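Local coordinates for fructose 1-phosphate kinase (Staphylococcus aureus, PDB 2JG5), which probably transfers the gamma-phosphate of ATP to fructose 1-phosphate, giving fructose 1,6-bisphosphate, as a pfkB-family sugar kinase, at the interface of chains A and B. Numbering follows the deposited sequence. Chains: chain A/B, Fructose 1-phosphate kinase.

The interface of chains A and B. Residues chain A 11, 33, 62-63, 66, 89; chain B 33, 62, 86, 89.
B:Phe62 has its CG in the crowded position between the backbone N and the carbonyl carbon (chi1 88°), and this turn sends the ring across to chain A, where A:Ile11 meets it tip to tip. The methyl CD1 of A:Ile11 sits 3.3 Å from B:Phe62 CE2, close to the far end of the ring. A:Ile89 also comes in end-on, its CD1 3.9 Å from B:Phe62 CZ. On the flank, B:Phe62 turns its CD2 edge toward the face of A:Phe66, the two ring planes at 65° and CD1 of A:Phe66 3.6 Å from CD2 of B:Phe62. CA of A:Pro63 stands over the rim of one face, 4.2 Å above the plane of the B:Phe62 ring.

A:Lys33 uses the outer half of its chain. Its CD methylene rests 3.7 Å from B:Phe62 CE2, and a bend at chi4 (69°) turns the ammonium to the B:Asp86 carboxylate. That salt bridge, 2.8 Å from A:Lys33 NZ to B:Asp86 OD2, is also a hydrogen bond and uses the anti lone pair of the oxygen. The methyl CD1 of B:Ile89 packs against the same lysine, 3.7 Å from its CE.

The interface as a whole is two-fold, but here the Phe62 ring inserts from chain B alone, A:Phe62 being turned away. Carried near the start of helix 61-73, it plugs in between chain A's own helix 61-73 and strands 10-16, 30-36 and 88-94, where the projecting strands of both chains interlock beside the paired helices, in what is probably the pfkB-family dimer.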
# COMPACT_ATOMS: atom_id res chain seq x y z
N ILE A 11 -7.57 0.49 3.37
CA ILE A 11 -7.15 -0.76 2.79
C ILE A 11 -6.48 -1.52 3.93
O ILE A 11 -5.59 -1.01 4.63
CB ILE A 11 -6.21 -0.58 1.59
CG1 ILE A 11 -6.88 0.28 0.53
CG2 ILE A 11 -5.83 -1.96 0.98
CD1 ILE A 11 -6.00 0.64 -0.64
N LYS A 33 -5.60 -7.94 0.10
CA LYS A 33 -6.10 -6.62 0.45
C LYS A 33 -7.59 -6.65 0.51
O LYS A 33 -8.23 -7.31 -0.31
CB LYS A 33 -5.71 -5.62 -0.64
CG LYS A 33 -4.25 -5.31 -0.75
CD LYS A 33 -4.04 -4.20 -1.77
CE LYS A 33 -2.62 -4.13 -2.19
NZ LYS A 33 -2.27 -5.34 -3.00
N PHE A 62 -5.73 6.90 -5.05
CA PHE A 62 -5.98 5.59 -5.62
C PHE A 62 -6.33 4.54 -4.55
O PHE A 62 -7.13 3.64 -4.82
CB PHE A 62 -4.83 5.18 -6.53
CG PHE A 62 -4.72 6.04 -7.77
CD1 PHE A 62 -5.64 5.90 -8.82
CD2 PHE A 62 -3.71 6.99 -7.90
CE1 PHE A 62 -5.54 6.68 -9.98
CE2 PHE A 62 -3.61 7.77 -9.05
CZ PHE A 62 -4.53 7.62 -10.09
N PRO A 63 -5.77 4.66 -3.34
CA PRO A 63 -6.34 3.91 -2.23
C PRO A 63 -7.85 4.15 -2.09
O PRO A 63 -8.56 3.24 -1.66
CB PRO A 63 -5.62 4.49 -1.01
CG PRO A 63 -4.30 4.87 -1.54
CD PRO A 63 -4.59 5.44 -2.90
N PHE A 66 -9.69 2.17 -4.93
CA PHE A 66 -9.69 0.75 -4.59
C PHE A 66 -10.90 0.36 -3.73
O PHE A 66 -11.53 -0.68 -3.96
CB PHE A 66 -8.40 0.36 -3.86
CG PHE A 66 -8.41 -1.05 -3.32
CD1 PHE A 66 -7.98 -2.11 -4.11
CD2 PHE A 66 -8.86 -1.32 -2.03
CE1 PHE A 66 -8.00 -3.42 -3.61
CE2 PHE A 66 -8.88 -2.62 -1.52
CZ PHE A 66 -8.44 -3.67 -2.32
N ILE A 89 -3.65 3.02 4.35
CA ILE A 89 -3.32 1.60 4.24
C ILE A 89 -2.85 1.09 5.59
O ILE A 89 -1.78 1.45 6.08
CB ILE A 89 -2.24 1.30 3.15
CG1 ILE A 89 -2.68 1.81 1.76
CG2 ILE A 89 -2.02 -0.20 3.10
CD1 ILE A 89 -1.59 1.72 0.64
N LYS B 33 4.87 7.17 0.72
CA LYS B 33 4.80 6.19 -0.36
C LYS B 33 5.65 6.66 -1.53
O LYS B 33 5.38 7.70 -2.11
CB LYS B 33 3.35 5.91 -0.77
CG LYS B 33 2.52 5.23 0.32
CD LYS B 33 1.13 4.82 -0.14
CE LYS B 33 0.23 6.03 -0.33
NZ LYS B 33 -1.19 5.70 -0.14
N PHE B 62 -4.46 -0.41 -8.04
CA PHE B 62 -4.28 0.96 -7.51
C PHE B 62 -2.81 1.34 -7.28
O PHE B 62 -2.46 2.50 -7.49
CB PHE B 62 -5.14 1.23 -6.26
CG PHE B 62 -4.47 0.85 -4.95
CD1 PHE B 62 -3.50 1.69 -4.38
CD2 PHE B 62 -4.81 -0.34 -4.30
CE1 PHE B 62 -2.87 1.33 -3.18
CE2 PHE B 62 -4.19 -0.70 -3.10
CZ PHE B 62 -3.21 0.14 -2.54
N ASP B 86 -2.19 -6.51 -8.51
CA ASP B 86 -1.65 -5.27 -7.97
C ASP B 86 -0.13 -5.21 -8.05
O ASP B 86 0.56 -6.20 -7.77
CB ASP B 86 -2.04 -5.17 -6.51
CG ASP B 86 -3.48 -4.76 -6.32
OD1 ASP B 86 -4.20 -4.60 -7.32
OD2 ASP B 86 -3.88 -4.61 -5.15
N ILE B 89 3.50 -3.76 -2.88
CA ILE B 89 3.72 -2.72 -1.88
C ILE B 89 4.67 -3.31 -0.86
O ILE B 89 4.30 -4.21 -0.10
CB ILE B 89 2.40 -2.28 -1.17
CG1 ILE B 89 1.39 -1.70 -2.18
CG2 ILE B 89 2.72 -1.28 -0.07
CD1 ILE B 89 -0.04 -1.56 -1.64